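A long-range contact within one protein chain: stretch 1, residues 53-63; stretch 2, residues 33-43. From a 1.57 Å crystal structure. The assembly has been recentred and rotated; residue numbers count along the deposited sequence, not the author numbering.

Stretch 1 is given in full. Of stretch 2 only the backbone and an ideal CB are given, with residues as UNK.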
# COMPACT_ATOMS: atom_id res chain seq x y z
N TRP A 53 7.32 5.38 12.41
CA TRP A 53 7.34 6.29 11.27
C TRP A 53 6.04 6.18 10.50
O TRP A 53 5.48 7.19 10.07
CB TRP A 53 8.48 5.90 10.35
CG TRP A 53 9.81 6.49 10.74
CD1 TRP A 53 10.18 7.02 11.94
CD2 TRP A 53 10.96 6.53 9.91
NE1 TRP A 53 11.50 7.44 11.89
CE2 TRP A 53 12.00 7.14 10.65
CE3 TRP A 53 11.22 6.12 8.59
CZ2 TRP A 53 13.28 7.35 10.12
CZ3 TRP A 53 12.49 6.34 8.05
CH2 TRP A 53 13.50 6.96 8.83
N GLY A 54 5.58 4.95 10.30
CA GLY A 54 4.39 4.71 9.45
C GLY A 54 3.14 5.33 10.05
O GLY A 54 2.29 5.86 9.33
N GLU A 55 3.01 5.24 11.36
CA GLU A 55 1.86 5.80 12.06
C GLU A 55 1.99 7.32 12.21
O GLU A 55 1.05 8.07 11.94
CB GLU A 55 1.73 5.16 13.46
CG GLU A 55 1.47 3.66 13.43
CD GLU A 55 1.36 3.03 14.83
OE1 GLU A 55 1.72 3.69 15.83
OE2 GLU A 55 0.90 1.86 14.92
N GLU A 56 3.15 7.78 12.67
CA GLU A 56 3.34 9.19 12.94
C GLU A 56 3.22 10.07 11.70
O GLU A 56 2.65 11.17 11.77
CB GLU A 56 4.68 9.41 13.65
CG GLU A 56 4.61 8.82 15.04
CD GLU A 56 5.90 8.98 15.84
OE1 GLU A 56 6.75 9.80 15.44
OE2 GLU A 56 6.02 8.30 16.89
N VAL A 57 3.73 9.61 10.56
CA VAL A 57 3.62 10.42 9.34
C VAL A 57 2.17 10.69 8.96
O VAL A 57 1.85 11.78 8.46
CB VAL A 57 4.45 9.83 8.16
CG1 VAL A 57 3.73 8.67 7.50
CG2 VAL A 57 4.83 10.89 7.15
N LEU A 58 1.29 9.72 9.21
CA LEU A 58 -0.15 9.91 8.96
C LEU A 58 -0.73 11.01 9.88
O LEU A 58 -1.54 11.84 9.45
CB LEU A 58 -0.92 8.60 9.14
CG LEU A 58 -0.60 7.52 8.10
CD1 LEU A 58 -1.36 6.24 8.41
CD2 LEU A 58 -0.92 7.97 6.66
N GLN A 59 -0.31 11.01 11.14
CA GLN A 59 -0.73 12.07 12.05
C GLN A 59 -0.31 13.46 11.56
O GLN A 59 -1.09 14.41 11.63
CB GLN A 59 -0.22 11.81 13.46
CG GLN A 59 -0.83 12.77 14.49
CD GLN A 59 -2.35 12.71 14.54
OE1 GLN A 59 -2.95 11.62 14.57
NE2 GLN A 59 -2.98 13.87 14.57
N HIS A 60 0.92 13.57 11.04
CA HIS A 60 1.35 14.87 10.52
C HIS A 60 0.49 15.33 9.34
O HIS A 60 0.20 16.51 9.21
CB HIS A 60 2.82 14.88 10.15
CG HIS A 60 3.73 14.83 11.34
ND1 HIS A 60 4.12 15.96 12.03
CD2 HIS A 60 4.29 13.78 11.99
CE1 HIS A 60 4.90 15.61 13.04
NE2 HIS A 60 5.02 14.30 13.04
N LEU A 61 0.12 14.39 8.47
CA LEU A 61 -0.82 14.68 7.38
C LEU A 61 -2.20 15.13 7.89
O LEU A 61 -2.78 16.08 7.35
CB LEU A 61 -0.98 13.46 6.48
CG LEU A 61 0.21 13.08 5.60
CD1 LEU A 61 -0.07 11.75 4.84
CD2 LEU A 61 0.63 14.20 4.63
N ARG A 62 -2.72 14.43 8.90
CA ARG A 62 -4.03 14.78 9.46
C ARG A 62 -3.99 16.21 9.96
O ARG A 62 -4.96 16.93 9.85
CB ARG A 62 -4.40 13.93 10.66
CG ARG A 62 -4.67 12.49 10.37
CD ARG A 62 -5.18 11.76 11.61
NE ARG A 62 -5.24 10.34 11.27
CZ ARG A 62 -4.33 9.44 11.61
NH1 ARG A 62 -4.49 8.18 11.21
NH2 ARG A 62 -3.28 9.77 12.35
N ASP A 63 -2.85 16.59 10.53
CA ASP A 63 -2.68 17.89 11.15
C ASP A 63 -2.24 18.99 10.17
O ASP A 63 -1.89 20.09 10.59
CB ASP A 63 -1.73 17.78 12.34
CG ASP A 63 -2.34 17.00 13.51
OD1 ASP A 63 -3.60 16.95 13.64
OD2 ASP A 63 -1.57 16.45 14.32
N UNK A 33 2.55 -1.27 5.29
CA UNK A 33 1.43 -0.50 4.73
C UNK A 33 0.47 -0.04 5.80
O UNK A 33 -0.03 -0.86 6.56
CB UNK A 33 0.67 -1.33 3.69
N UNK A 34 0.22 1.27 5.82
CA UNK A 34 -0.79 1.89 6.71
C UNK A 34 -1.56 2.97 5.97
O UNK A 34 -1.07 3.54 5.00
CB UNK A 34 -0.13 2.48 7.96
N UNK A 35 -2.75 3.29 6.47
CA UNK A 35 -3.58 4.29 5.83
C UNK A 35 -4.76 4.70 6.66
O UNK A 35 -5.16 3.99 7.58
CB UNK A 35 -4.07 3.77 4.48
N UNK A 36 -5.29 5.88 6.36
CA UNK A 36 -6.47 6.38 7.06
C UNK A 36 -7.15 7.40 6.16
O UNK A 36 -6.50 8.30 5.61
CB UNK A 36 -6.10 6.99 8.41
N UNK A 37 -8.46 7.22 5.96
CA UNK A 37 -9.23 8.11 5.11
C UNK A 37 -9.26 9.55 5.62
O UNK A 37 -9.66 10.46 4.88
CB UNK A 37 -10.66 7.58 4.98
N UNK A 38 -8.79 9.76 6.85
CA UNK A 38 -8.66 11.11 7.37
C UNK A 38 -7.24 11.68 7.24
O UNK A 38 -6.93 12.72 7.83
CB UNK A 38 -9.09 11.13 8.84
N UNK A 39 -6.38 11.00 6.48
CA UNK A 39 -4.97 11.38 6.44
C UNK A 39 -4.31 11.13 5.07
O UNK A 39 -3.72 12.04 4.46
CB UNK A 39 -4.21 10.61 7.52
N UNK A 40 -4.40 9.90 4.59
CA UNK A 40 -3.62 9.47 3.42
C UNK A 40 -3.01 8.09 3.65
O UNK A 40 -3.53 7.31 4.47
CB UNK A 40 -2.52 10.48 3.11
N UNK A 41 -1.92 7.80 2.95
CA UNK A 41 -1.28 6.48 2.99
C UNK A 41 0.19 6.61 3.39
O UNK A 41 0.82 7.64 3.10
CB UNK A 41 -1.40 5.78 1.63
N UNK A 42 0.74 5.56 3.99
CA UNK A 42 2.17 5.53 4.23
C UNK A 42 2.77 4.15 3.98
O UNK A 42 2.08 3.14 4.12
CB UNK A 42 2.47 5.97 5.66
N UNK A 43 4.05 4.14 3.60
CA UNK A 43 4.79 2.89 3.41
C UNK A 43 6.06 3.07 4.21
O UNK A 43 6.88 3.92 3.85
CB UNK A 43 5.07 2.58 1.94

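Stretch 2 is a β-hairpin, strands 33-36 and 40-43 joined by a tight turn, and the helix of stretch 1 packs across it, running 24° from the direction of the first strand and 153° from that of the second.

Position 33 finds nothing of the helix within 5.5 Å of its CB, so stretch 1 sets no preference; it is Leu-33.

At position 34 CA-to-CB points toward the helix, with the CB 4.0 Å from Leu-58 CD1. Gly-54 has no side chain to block the way, and the Glu-55 carboxylate lies beyond. A long chain, apolar at its base and able to donate at its end, would suit; lysine, arginine or glutamine qualify. It is Arg-34. A CB on Gly-54 would come within 2.5 Å of Arg-34 NH1. One water accepts from Arg-34 NE (2.8 Å) and donates to Glu-55 OE2 (2.7 Å), bridging the charges.

Position 35 points away, leaving the choice open; Gly-35 brings its N to 3.8 Å from Leu-58 CD1.

Position 36 points toward the helix, its CB 3.4 Å from Arg-62 NH1. The nearby positive charge favours a short acceptor: aspartate, or asparagine without the charge. Asp-36 makes a salt bridge, its OD2 2.9 Å from Arg-62 NH1. Asp-36 OD1 accepts from the backbone N of position 38, bracing the turn.

Position 37 is out of reach, and Leu-37 makes no contact.

Position 38 points sideways, but Arg-62 NE is 4.6 Å from its CB, so a short side chain with an acceptor, asparagine or aspartate, could reach it. Asn-38 does: its OD1 takes a very short hydrogen bond, 2.5 Å, from Arg-62 NE.

At position 39 the helix is close: the CB is 3.4 Å from Arg-62 CG and 3.5 Å from Leu-58 O. Only a small residue looks comfortable, alanine or perhaps glycine. The methyl of Ala-39 also covers one face of the Arg-62 guanidinium.

Position 40, at phi/psi 136/-156, calls for glycine by its backbone alone; a CB would also sit 3.3 Å from Leu-61 CD1. Gly-40 has no CB to crowd there, and its O lies 3.5 Å from Leu-58 CD2.

Position 41 points away, and the helix does not dictate its type; it is selenomethionine, Met-41.

Position 42 faces Val-57 CG1, 3.5 Å from its CB, with Gly-54 O at 3.7 Å. A small donor, serine above all, fits. Ser-42 OG donates to Gly-54 O at 2.8 Å.

Position 43 points away; it is Ala-43.

Stretch 2 (33-43) LRGDLNAGMSA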
# COMPACT_ATOMS: atom_id res chain seq x y z
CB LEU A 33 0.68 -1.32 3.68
CG LEU A 33 1.39 -1.65 2.36
CD1 LEU A 33 0.52 -2.64 1.56
CD2 LEU A 33 1.71 -0.38 1.53
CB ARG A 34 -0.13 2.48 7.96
CG ARG A 34 0.45 1.46 8.90
CD ARG A 34 1.41 2.10 9.88
NE ARG A 34 2.11 1.01 10.56
CZ ARG A 34 3.18 0.38 10.08
NH1 ARG A 34 3.74 0.78 8.93
NH2 ARG A 34 3.71 -0.62 10.78
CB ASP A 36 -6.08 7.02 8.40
CG ASP A 36 -7.27 7.23 9.33
OD1 ASP A 36 -8.37 7.60 8.85
OD2 ASP A 36 -7.09 7.03 10.56
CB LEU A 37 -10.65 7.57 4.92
CG LEU A 37 -10.75 6.29 4.09
CD1 LEU A 37 -12.14 5.70 4.29
CD2 LEU A 37 -10.50 6.59 2.61
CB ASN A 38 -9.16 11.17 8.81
CG ASN A 38 -8.26 10.45 9.79
OD1 ASN A 38 -7.08 10.19 9.53
ND2 ASN A 38 -8.82 10.12 10.96
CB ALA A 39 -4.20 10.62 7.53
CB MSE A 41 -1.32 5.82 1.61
CG MSE A 41 -2.70 5.46 1.09
SE MSE A 41 -3.57 3.97 2.05
CE MSE A 41 -2.13 2.62 1.87
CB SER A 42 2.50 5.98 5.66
OG SER A 42 1.96 5.10 6.62
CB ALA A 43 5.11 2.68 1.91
O HOH W 1 0.16 0.68 12.61
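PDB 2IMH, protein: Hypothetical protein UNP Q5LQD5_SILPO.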